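Local atomic coordinates of Afp3 (Serratia entomophila, PDB entry 6RBN), a protein that probably forms part of the contractile sheath around the inner tube of the anti-feeding prophage, a contractile injection system captured here in its extended state. Residues I153-A157 against G182-L186; P130-A134 against E163-T167; A363-M367 against R379-I384. All blocks are in the same frame, centred on the assembly; numbering follows the deposited sequence.

Interaction 1 (I153-A157 against G182-L186)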
ATOM      1  N   ILE D 153     -44.229   9.281 -45.119  1.00 83.08           N
ATOM      2  CA  ILE D 153     -44.592  10.539 -45.776  1.00 83.08           C
ATOM      3  C   ILE D 153     -44.819  11.621 -44.728  1.00 83.08           C
ATOM      4  O   ILE D 153     -45.555  11.419 -43.754  1.00 83.08           O
ATOM      5  CB  ILE D 153     -45.823  10.358 -46.679  1.00 83.08           C
ATOM      6  CG1 ILE D 153     -45.455   9.645 -47.977  1.00 83.08           C
ATOM      7  CG2 ILE D 153     -46.494  11.681 -47.004  1.00 83.08           C
ATOM      8  CD1 ILE D 153     -45.715   8.194 -47.964  1.00 83.08           C
ATOM      9  N   THR D 154     -44.175  12.776 -44.914  1.00 80.38           N
ATOM     10  CA  THR D 154     -44.366  13.940 -44.054  1.00 80.38           C
ATOM     11  C   THR D 154     -45.041  15.103 -44.767  1.00 80.38           C
ATOM     12  O   THR D 154     -45.943  15.727 -44.205  1.00 80.38           O
ATOM     13  CB  THR D 154     -43.020  14.401 -43.482  1.00 80.38           C
ATOM     14  OG1 THR D 154     -42.154  14.785 -44.554  1.00 80.38           O
ATOM     15  CG2 THR D 154     -42.366  13.285 -42.701  1.00 80.38           C
ATOM     16  N   LEU D 155     -44.624  15.418 -45.987  1.00 78.30           N
ATOM     17  CA  LEU D 155     -45.184  16.508 -46.775  1.00 78.30           C
ATOM     18  C   LEU D 155     -46.051  15.947 -47.894  1.00 78.30           C
ATOM     19  O   LEU D 155     -45.886  14.798 -48.309  1.00 78.30           O
ATOM     20  CB  LEU D 155     -44.067  17.367 -47.365  1.00 78.30           C
ATOM     21  CG  LEU D 155     -43.152  18.091 -46.380  1.00 78.30           C
ATOM     22  CD1 LEU D 155     -41.994  18.714 -47.119  1.00 78.30           C
ATOM     23  CD2 LEU D 155     -43.921  19.142 -45.613  1.00 78.30           C
ATOM     24  N   LEU D 156     -47.010  16.747 -48.366  1.00 79.40           N
ATOM     25  CA  LEU D 156     -47.839  16.324 -49.494  1.00 79.40           C
ATOM     26  C   LEU D 156     -47.465  17.026 -50.787  1.00 79.40           C
ATOM     27  O   LEU D 156     -46.818  16.410 -51.634  1.00 79.40           O
ATOM     28  CB  LEU D 156     -49.309  16.525 -49.131  1.00 79.40           C
ATOM     29  CG  LEU D 156     -49.718  15.666 -47.928  1.00 79.40           C
ATOM     30  CD1 LEU D 156     -51.131  15.972 -47.469  1.00 79.40           C
ATOM     31  CD2 LEU D 156     -49.568  14.189 -48.237  1.00 79.40           C
ATOM     32  N   ALA D 157     -47.757  18.326 -50.937  1.00 81.51           N
ATOM     33  CA  ALA D 157     -47.206  19.219 -51.975  1.00 81.51           C
ATOM     34  C   ALA D 157     -47.396  18.712 -53.414  1.00 81.51           C
ATOM     35  O   ALA D 157     -46.442  18.313 -54.068  1.00 81.51           O
ATOM     36  CB  ALA D 157     -45.719  19.482 -51.715  1.00 81.51           C
ATOM     37  N   GLY D 182     -49.483  13.522 -38.651  1.00 84.19           N
ATOM     38  CA  GLY D 182     -48.261  14.264 -38.855  1.00 84.19           C
ATOM     39  C   GLY D 182     -47.997  14.722 -40.269  1.00 84.19           C
ATOM     40  O   GLY D 182     -46.860  15.098 -40.570  1.00 84.19           O
ATOM     41  N   TYR D 183     -48.996  14.704 -41.145  1.00 82.39           N
ATOM     42  CA  TYR D 183     -48.772  15.184 -42.497  1.00 82.39           C
ATOM     43  C   TYR D 183     -48.810  16.705 -42.524  1.00 82.39           C
ATOM     44  O   TYR D 183     -49.312  17.355 -41.606  1.00 82.39           O
ATOM     45  CB  TYR D 183     -49.811  14.626 -43.466  1.00 82.39           C
ATOM     46  CG  TYR D 183     -49.823  13.126 -43.541  1.00 82.39           C
ATOM     47  CD1 TYR D 183     -48.747  12.434 -44.067  1.00 82.39           C
ATOM     48  CD2 TYR D 183     -50.935  12.404 -43.137  1.00 82.39           C
ATOM     49  CE1 TYR D 183     -48.755  11.059 -44.144  1.00 82.39           C
ATOM     50  CE2 TYR D 183     -50.956  11.030 -43.221  1.00 82.39           C
ATOM     51  CZ  TYR D 183     -49.863  10.365 -43.721  1.00 82.39           C
ATOM     52  OH  TYR D 183     -49.880   8.994 -43.803  1.00 82.39           O
ATOM     53  N   PHE D 184     -48.275  17.273 -43.599  1.00 76.28           N
ATOM     54  CA  PHE D 184     -48.222  18.725 -43.733  1.00 76.28           C
ATOM     55  C   PHE D 184     -48.416  19.055 -45.204  1.00 76.28           C
ATOM     56  O   PHE D 184     -47.561  18.731 -46.029  1.00 76.28           O
ATOM     57  CB  PHE D 184     -46.898  19.271 -43.209  1.00 76.28           C
ATOM     58  CG  PHE D 184     -46.878  20.759 -43.047  1.00 76.28           C
ATOM     59  CD1 PHE D 184     -47.483  21.352 -41.953  1.00 76.28           C
ATOM     60  CD2 PHE D 184     -46.251  21.565 -43.978  1.00 76.28           C
ATOM     61  CE1 PHE D 184     -47.464  22.719 -41.787  1.00 76.28           C
ATOM     62  CE2 PHE D 184     -46.231  22.935 -43.820  1.00 76.28           C
ATOM     63  CZ  PHE D 184     -46.840  23.509 -42.721  1.00 76.28           C
ATOM     64  N   LEU D 185     -49.536  19.689 -45.531  1.00 77.45           N
ATOM     65  CA  LEU D 185     -49.869  20.013 -46.909  1.00 77.45           C
ATOM     66  C   LEU D 185     -49.222  21.326 -47.324  1.00 77.45           C
ATOM     67  O   LEU D 185     -49.228  22.301 -46.568  1.00 77.45           O
ATOM     68  CB  LEU D 185     -51.385  20.100 -47.079  1.00 77.45           C
ATOM     69  CG  LEU D 185     -51.959  20.445 -48.452  1.00 77.45           C
ATOM     70  CD1 LEU D 185     -51.597  19.401 -49.473  1.00 77.45           C
ATOM     71  CD2 LEU D 185     -53.458  20.585 -48.359  1.00 77.45           C
ATOM     72  N   LEU D 186     -48.661  21.345 -48.527  1.00 76.63           N
ATOM     73  CA  LEU D 186     -48.101  22.555 -49.122  1.00 76.63           C
ATOM     74  C   LEU D 186     -48.998  22.949 -50.291  1.00 76.63           C
ATOM     75  O   LEU D 186     -48.774  22.543 -51.431  1.00 76.63           O
ATOM     76  CB  LEU D 186     -46.666  22.343 -49.570  1.00 76.63           C
ATOM     77  CG  LEU D 186     -45.648  22.081 -48.469  1.00 76.63           C
ATOM     78  CD1 LEU D 186     -44.284  21.804 -49.062  1.00 76.63           C
ATOM     79  CD2 LEU D 186     -45.600  23.263 -47.537  1.00 76.63           C
TER
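Y183, L156 and L186 lose the most surface in this contact. The Y183 ring lies against the start of I153-A157. Its CE1 comes within 3.7 Å of I153 CG2, and the two side chains cross at a slant. The phenol end of Y183 runs on to D148, to which its OH is hydrogen-bonded. I147 of the same helix, 143-149, touches both I153 and Y183. L156 packs on L185. Its CB sits 3.7 Å from L185 CD1, and the two side chains stand roughly at right angles. L185 turns its CG anti to the backbone N (chi1 179°), which brings CD1 back to L156. L186 uses its CB, 3.7 Å from A157 CB. Between these contacts the backbones run side by side in nearly the same direction. They make a single beta bridge, L155 with F184, beside strand 185-188, which pairs in parallel with 204-207. The N-H of L156 donates to F184 O at 3.1 Å. The F184 N to T154 O bond (2.9 Å) is weak, being bent to 123°. CA-H groups of Y183 and L155 lie against the same two carbonyl oxygens. The side chains of the bridged pair lie side by side, with L155 CD2 at the F184 ring edge, 3.7 Å from F184 CD2. Y278 of helix 271-284 covers L155, F184 and L186. On the far side of the segment from Y183, T154 OG1 is hydrogen-bonded to the backbone of T27 and V29.

Interaction 2 (P130-A134 against E163-T167)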
ATOM      1  N   PRO D 130     -48.450   8.682 -59.500  1.00 88.55           N
ATOM      2  CA  PRO D 130     -48.936   9.125 -60.814  1.00 88.55           C
ATOM      3  C   PRO D 130     -50.452   9.071 -60.932  1.00 88.55           C
ATOM      4  O   PRO D 130     -51.066   8.005 -60.838  1.00 88.55           O
ATOM      5  CB  PRO D 130     -48.255   8.155 -61.783  1.00 88.55           C
ATOM      6  CG  PRO D 130     -47.970   6.950 -60.975  1.00 88.55           C
ATOM      7  CD  PRO D 130     -47.683   7.428 -59.588  1.00 88.55           C
ATOM      8  N   LEU D 131     -51.061  10.236 -61.134  1.00 92.82           N
ATOM      9  CA  LEU D 131     -52.508  10.382 -61.206  1.00 92.82           C
ATOM     10  C   LEU D 131     -52.816  11.201 -62.448  1.00 92.82           C
ATOM     11  O   LEU D 131     -52.532  12.402 -62.484  1.00 92.82           O
ATOM     12  CB  LEU D 131     -53.033  11.036 -59.923  1.00 92.82           C
ATOM     13  CG  LEU D 131     -54.506  11.142 -59.528  1.00 92.82           C
ATOM     14  CD1 LEU D 131     -55.159  12.369 -60.102  1.00 92.82           C
ATOM     15  CD2 LEU D 131     -55.252   9.895 -59.961  1.00 92.82           C
ATOM     16  N   GLU D 132     -53.394  10.553 -63.463  1.00100.31           N
ATOM     17  CA  GLU D 132     -53.357  11.090 -64.823  1.00100.31           C
ATOM     18  C   GLU D 132     -54.341  12.236 -65.029  1.00100.31           C
ATOM     19  O   GLU D 132     -53.939  13.364 -65.326  1.00100.31           O
ATOM     20  CB  GLU D 132     -53.626   9.970 -65.832  1.00100.31           C
ATOM     21  CG  GLU D 132     -53.563  10.418 -67.283  1.00100.31           C
ATOM     22  CD  GLU D 132     -52.165  10.819 -67.728  1.00100.31           C
ATOM     23  OE1 GLU D 132     -51.178  10.290 -67.175  1.00100.31           O
ATOM     24  OE2 GLU D 132     -52.055  11.671 -68.634  1.00100.31           O
ATOM     25  N   LYS D 133     -55.633  11.971 -64.896  1.00104.44           N
ATOM     26  CA  LYS D 133     -56.642  13.007 -65.064  1.00104.44           C
ATOM     27  C   LYS D 133     -57.244  13.332 -63.707  1.00104.44           C
ATOM     28  O   LYS D 133     -57.041  12.603 -62.740  1.00104.44           O
ATOM     29  CB  LYS D 133     -57.725  12.582 -66.063  1.00104.44           C
ATOM     30  CG  LYS D 133     -58.623  11.454 -65.606  1.00104.44           C
ATOM     31  CD  LYS D 133     -59.585  11.070 -66.721  1.00104.44           C
ATOM     32  CE  LYS D 133     -60.512   9.941 -66.309  1.00104.44           C
ATOM     33  NZ  LYS D 133     -61.475  10.383 -65.267  1.00104.44           N
ATOM     34  N   ALA D 134     -57.969  14.447 -63.631  1.00104.25           N
ATOM     35  CA  ALA D 134     -58.402  14.951 -62.332  1.00104.25           C
ATOM     36  C   ALA D 134     -59.675  14.267 -61.849  1.00104.25           C
ATOM     37  O   ALA D 134     -59.778  13.895 -60.674  1.00104.25           O
ATOM     38  CB  ALA D 134     -58.602  16.462 -62.397  1.00104.25           C
ATOM     39  N   GLU D 163     -55.563  24.088 -62.199  1.00 94.81           N
ATOM     40  CA  GLU D 163     -56.179  24.587 -60.974  1.00 94.81           C
ATOM     41  C   GLU D 163     -57.208  23.606 -60.427  1.00 94.81           C
ATOM     42  O   GLU D 163     -57.252  23.364 -59.217  1.00 94.81           O
ATOM     43  CB  GLU D 163     -56.821  25.949 -61.239  1.00 94.81           C
ATOM     44  CG  GLU D 163     -57.192  26.750 -59.997  1.00 94.81           C
ATOM     45  CD  GLU D 163     -58.582  26.452 -59.469  1.00 94.81           C
ATOM     46  OE1 GLU D 163     -59.451  26.050 -60.271  1.00 94.81           O
ATOM     47  OE2 GLU D 163     -58.806  26.628 -58.253  1.00 94.81           O
ATOM     48  N   THR D 164     -58.050  23.044 -61.294  1.00 93.71           N
ATOM     49  CA  THR D 164     -59.055  22.088 -60.855  1.00 93.71           C
ATOM     50  C   THR D 164     -58.465  20.721 -60.541  1.00 93.71           C
ATOM     51  O   THR D 164     -59.128  19.914 -59.883  1.00 93.71           O
ATOM     52  CB  THR D 164     -60.140  21.937 -61.917  1.00 93.71           C
ATOM     53  OG1 THR D 164     -59.553  21.470 -63.137  1.00 93.71           O
ATOM     54  CG2 THR D 164     -60.825  23.269 -62.168  1.00 93.71           C
ATOM     55  N   TYR D 165     -57.247  20.446 -61.009  1.00 91.00           N
ATOM     56  CA  TYR D 165     -56.567  19.208 -60.650  1.00 91.00           C
ATOM     57  C   TYR D 165     -56.175  19.213 -59.180  1.00 91.00           C
ATOM     58  O   TYR D 165     -56.333  18.206 -58.485  1.00 91.00           O
ATOM     59  CB  TYR D 165     -55.331  19.035 -61.530  1.00 91.00           C
ATOM     60  CG  TYR D 165     -54.587  17.725 -61.392  1.00 91.00           C
ATOM     61  CD1 TYR D 165     -54.968  16.606 -62.115  1.00 91.00           C
ATOM     62  CD2 TYR D 165     -53.506  17.610 -60.536  1.00 91.00           C
ATOM     63  CE1 TYR D 165     -54.279  15.415 -61.997  1.00 91.00           C
ATOM     64  CE2 TYR D 165     -52.815  16.431 -60.409  1.00 91.00           C
ATOM     65  CZ  TYR D 165     -53.205  15.338 -61.138  1.00 91.00           C
ATOM     66  OH  TYR D 165     -52.509  14.164 -61.001  1.00 91.00           O
ATOM     67  N   ARG D 166     -55.666  20.346 -58.692  1.00 89.38           N
ATOM     68  CA  ARG D 166     -55.195  20.424 -57.315  1.00 89.38           C
ATOM     69  C   ARG D 166     -56.350  20.472 -56.328  1.00 89.38           C
ATOM     70  O   ARG D 166     -56.228  19.977 -55.204  1.00 89.38           O
ATOM     71  CB  ARG D 166     -54.302  21.647 -57.143  1.00 89.38           C
ATOM     72  CG  ARG D 166     -52.979  21.530 -57.845  1.00 89.38           C
ATOM     73  CD  ARG D 166     -52.212  22.824 -57.751  1.00 89.38           C
ATOM     74  NE  ARG D 166     -52.874  23.864 -58.526  1.00 89.38           N
ATOM     75  CZ  ARG D 166     -52.443  25.113 -58.618  1.00 89.38           C
ATOM     76  NH1 ARG D 166     -51.336  25.475 -58.002  1.00 89.38           N
ATOM     77  NH2 ARG D 166     -53.108  25.997 -59.346  1.00 89.38           N
ATOM     78  N   THR D 167     -57.472  21.080 -56.725  1.00 89.62           N
ATOM     79  CA  THR D 167     -58.648  21.143 -55.866  1.00 89.62           C
ATOM     80  C   THR D 167     -59.236  19.759 -55.611  1.00 89.62           C
ATOM     81  O   THR D 167     -59.700  19.487 -54.498  1.00 89.62           O
ATOM     82  CB  THR D 167     -59.683  22.078 -56.501  1.00 89.62           C
ATOM     83  OG1 THR D 167     -59.078  23.355 -56.730  1.00 89.62           O
ATOM     84  CG2 THR D 167     -60.890  22.276 -55.602  1.00 89.62           C
TER
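Y165 carries most of this contact, against A134 and L131. The contact joins the loop after strand 127-130 to the N-terminal part of helix 163-172. It is a loop-to-helix contact made chiefly by one tyrosine, which reaches from the helix to the loop. The polar part is a hydrogen bond from Y165 OH to L131 O. The modelled separation of 2.3 Å is very short, and at 2.8 Å resolution its exact length is doubtful. The carbonyl oxygen lies at the ring edge, in the plane of the ring. The backbone of K133 also comes to the ring edge, and K133 C is 4.0 Å from Y165 CE1. Y165 has its CG anti to the backbone N (chi1 -174°), and this extends the ring from the helix toward the loop.

Charged groups lie around this contact. R35 makes a cation-pi contact with the Y165 ring and a weak hydrogen bond to E132 O. K133 turns its amine to D135 in a salt bridge.

The apolar part has two pieces. L131 CD1 lies 3.7 Å from Y165 CE1, and the two side chains pass each other in opposite directions. The L131 side chain therefore runs back along the phenol end toward the helix. V33 of strand 31-34 touches both L131 and Y165. A134 fills the position nearer the helix backbone. Its CB points at the helix. This methyl approaches the ring at a slant, with A134 CB 3.6 Å from Y165 CD1.

Interaction 3 (A363-M367 against R379-I384)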
ATOM      1  N   ALA D 363     -39.813   5.623 -31.141  1.00 68.87           N
ATOM      2  CA  ALA D 363     -39.004   5.145 -30.032  1.00 68.87           C
ATOM      3  C   ALA D 363     -39.787   4.301 -29.041  1.00 68.87           C
ATOM      4  O   ALA D 363     -39.187   3.470 -28.350  1.00 68.87           O
ATOM      5  CB  ALA D 363     -38.369   6.325 -29.294  1.00 68.87           C
ATOM      6  N   LEU D 364     -41.102   4.485 -28.953  1.00 68.47           N
ATOM      7  CA  LEU D 364     -41.913   3.775 -27.975  1.00 68.47           C
ATOM      8  C   LEU D 364     -42.571   2.524 -28.529  1.00 68.47           C
ATOM      9  O   LEU D 364     -43.130   1.749 -27.750  1.00 68.47           O
ATOM     10  CB  LEU D 364     -42.997   4.696 -27.414  1.00 68.47           C
ATOM     11  CG  LEU D 364     -42.501   5.957 -26.715  1.00 68.47           C
ATOM     12  CD1 LEU D 364     -43.668   6.749 -26.162  1.00 68.47           C
ATOM     13  CD2 LEU D 364     -41.479   5.639 -25.653  1.00 68.47           C
ATOM     14  N   GLN D 365     -42.542   2.322 -29.844  1.00 72.23           N
ATOM     15  CA  GLN D 365     -43.083   1.092 -30.415  1.00 72.23           C
ATOM     16  C   GLN D 365     -42.351  -0.198 -30.028  1.00 72.23           C
ATOM     17  O   GLN D 365     -43.011  -1.251 -30.049  1.00 72.23           O
ATOM     18  CB  GLN D 365     -43.174   1.225 -31.941  1.00 72.23           C
ATOM     19  CG  GLN D 365     -44.332   2.097 -32.381  1.00 72.23           C
ATOM     20  CD  GLN D 365     -44.410   2.263 -33.877  1.00 72.23           C
ATOM     21  OE1 GLN D 365     -43.545   1.792 -34.611  1.00 72.23           O
ATOM     22  NE2 GLN D 365     -45.453   2.936 -34.342  1.00 72.23           N
ATOM     23  N   PRO D 366     -41.052  -0.221 -29.700  1.00 71.85           N
ATOM     24  CA  PRO D 366     -40.530  -1.401 -28.986  1.00 71.85           C
ATOM     25  C   PRO D 366     -41.137  -1.630 -27.610  1.00 71.85           C
ATOM     26  O   PRO D 366     -41.105  -2.769 -27.129  1.00 71.85           O
ATOM     27  CB  PRO D 366     -39.028  -1.113 -28.894  1.00 71.85           C
ATOM     28  CG  PRO D 366     -38.750  -0.343 -30.095  1.00 71.85           C
ATOM     29  CD  PRO D 366     -39.939   0.531 -30.316  1.00 71.85           C
ATOM     30  N   MET D 367     -41.689  -0.607 -26.957  1.00 72.46           N
ATOM     31  CA  MET D 367     -42.308  -0.772 -25.649  1.00 72.46           C
ATOM     32  C   MET D 367     -43.804  -1.061 -25.723  1.00 72.46           C
ATOM     33  O   MET D 367     -44.519  -0.808 -24.749  1.00 72.46           O
ATOM     34  CB  MET D 367     -42.058   0.462 -24.778  1.00 72.46           C
ATOM     35  CG  MET D 367     -40.738   0.433 -24.025  1.00 72.46           C
ATOM     36  SD  MET D 367     -39.281   0.792 -25.018  1.00 72.46           S
ATOM     37  CE  MET D 367     -39.373   2.574 -25.112  1.00 72.46           C
ATOM     38  N   ARG D 379     -39.455   3.120 -17.895  1.00 65.21           N
ATOM     39  CA  ARG D 379     -38.652   2.905 -19.094  1.00 65.21           C
ATOM     40  C   ARG D 379     -39.157   3.742 -20.254  1.00 65.21           C
ATOM     41  O   ARG D 379     -38.378   4.108 -21.141  1.00 65.21           O
ATOM     42  CB  ARG D 379     -38.651   1.429 -19.480  1.00 65.21           C
ATOM     43  CG  ARG D 379     -37.912   0.531 -18.515  1.00 65.21           C
ATOM     44  CD  ARG D 379     -38.037  -0.932 -18.912  1.00 65.21           C
ATOM     45  NE  ARG D 379     -37.338  -1.236 -20.154  1.00 65.21           N
ATOM     46  CZ  ARG D 379     -37.940  -1.546 -21.298  1.00 65.21           C
ATOM     47  NH1 ARG D 379     -39.263  -1.592 -21.363  1.00 65.21           N
ATOM     48  NH2 ARG D 379     -37.220  -1.809 -22.378  1.00 65.21           N
ATOM     49  N   VAL D 380     -40.451   4.045 -20.269  1.00 63.76           N
ATOM     50  CA  VAL D 380     -41.024   4.885 -21.311  1.00 63.76           C
ATOM     51  C   VAL D 380     -40.771   6.359 -21.011  1.00 63.76           C
ATOM     52  O   VAL D 380     -40.508   7.153 -21.921  1.00 63.76           O
ATOM     53  CB  VAL D 380     -42.521   4.551 -21.454  1.00 63.76           C
ATOM     54  CG1 VAL D 380     -43.199   5.485 -22.386  1.00 63.76           C
ATOM     55  CG2 VAL D 380     -42.686   3.147 -21.986  1.00 63.76           C
ATOM     56  N   GLN D 381     -40.803   6.735 -19.730  1.00 63.16           N
ATOM     57  CA  GLN D 381     -40.549   8.118 -19.336  1.00 63.16           C
ATOM     58  C   GLN D 381     -39.108   8.526 -19.613  1.00 63.16           C
ATOM     59  O   GLN D 381     -38.849   9.662 -20.022  1.00 63.16           O
ATOM     60  CB  GLN D 381     -40.874   8.301 -17.855  1.00 63.16           C
ATOM     61  CG  GLN D 381     -40.710   9.715 -17.352  1.00 63.16           C
ATOM     62  CD  GLN D 381     -41.047   9.859 -15.893  1.00 63.16           C
ATOM     63  OE1 GLN D 381     -41.375   8.885 -15.226  1.00 63.16           O
ATOM     64  NE2 GLN D 381     -40.963  11.078 -15.386  1.00 63.16           N
ATOM     65  N   THR D 382     -38.162   7.607 -19.429  1.00 64.63           N
ATOM     66  CA  THR D 382     -36.758   7.923 -19.658  1.00 64.63           C
ATOM     67  C   THR D 382     -36.447   8.007 -21.148  1.00 64.63           C
ATOM     68  O   THR D 382     -35.629   8.831 -21.573  1.00 64.63           O
ATOM     69  CB  THR D 382     -35.887   6.875 -18.972  1.00 64.63           C
ATOM     70  OG1 THR D 382     -36.241   6.806 -17.587  1.00 64.63           O
ATOM     71  CG2 THR D 382     -34.417   7.219 -19.060  1.00 64.63           C
ATOM     72  N   ALA D 383     -37.115   7.182 -21.957  1.00 64.76           N
ATOM     73  CA  ALA D 383     -36.899   7.217 -23.400  1.00 64.76           C
ATOM     74  C   ALA D 383     -37.423   8.503 -24.021  1.00 64.76           C
ATOM     75  O   ALA D 383     -36.903   8.946 -25.050  1.00 64.76           O
ATOM     76  CB  ALA D 383     -37.560   6.008 -24.057  1.00 64.76           C
ATOM     77  N   ILE D 384     -38.439   9.115 -23.419  1.00 65.02           N
ATOM     78  CA  ILE D 384     -38.905  10.414 -23.886  1.00 65.02           C
ATOM     79  C   ILE D 384     -38.033  11.522 -23.315  1.00 65.02           C
ATOM     80  O   ILE D 384     -37.721  12.498 -24.005  1.00 65.02           O
ATOM     81  CB  ILE D 384     -40.390  10.600 -23.522  1.00 65.02           C
ATOM     82  CG1 ILE D 384     -41.231   9.505 -24.165  1.00 65.02           C
ATOM     83  CG2 ILE D 384     -40.911  11.930 -24.008  1.00 65.02           C
ATOM     84  CD1 ILE D 384     -42.651   9.480 -23.680  1.00 65.02           C
TER
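L364 crosses V380 and I384 at about right angles. Its two methyls share the work. CD2 lies 3.7 Å from V380 CG1, and CD1 lies 3.8 Å from I384 CD1. With CG anti to its own carbonyl carbon (chi1 -59°), L364 directs this fork at the other helix.

M367 comes in differently. It slides past V380 in the opposite direction, with CG 3.9 Å from V380 CG2. The two methyls of V380 are thus divided, CG1 for L364 and CG2 for M367. Bends at chi2 (76°) and chi3 (79°) curl the end of M367 round, and CE reaches A383 CB at 4.0 Å. The R379 side chain crosses M367 at a slant, with NH1 3.7 Å from M367 CG.

Strands 406-409 and 425-432 pack on I384, and 425-432 also touches V380. L346 of a chain of Afp2 touches L364 and I384, and D25 of a chain of Afp1 packs on R379. The contact is mainly apolar packing of the end of helix 347-364 and the turn that follows it against helix 374-392, in a helical hairpin of the phage tail sheath C-terminal domain.

How the interactions relate
The three contacts spread across one sheath subunit. Interactions 1 and 2 are neighbours, with centres about 17 Å apart and nearest atoms about 7 Å apart. Their segments alternate along the chain: 130-134, 153-157, 163-167, 182-186. Helix 163-172 of interaction 2 is followed by strand 185-188 of interaction 1, so the two contacts tie the same part of the chain together. Interaction 3 comes later, in the C-terminal domain. Its centre is about 26 Å from that of interaction 1 and about 41 Å from that of interaction 2, across the chain's centre. There Afp1 and Afp2 chains pack on it, whereas interactions 1 and 2 touch no other chain.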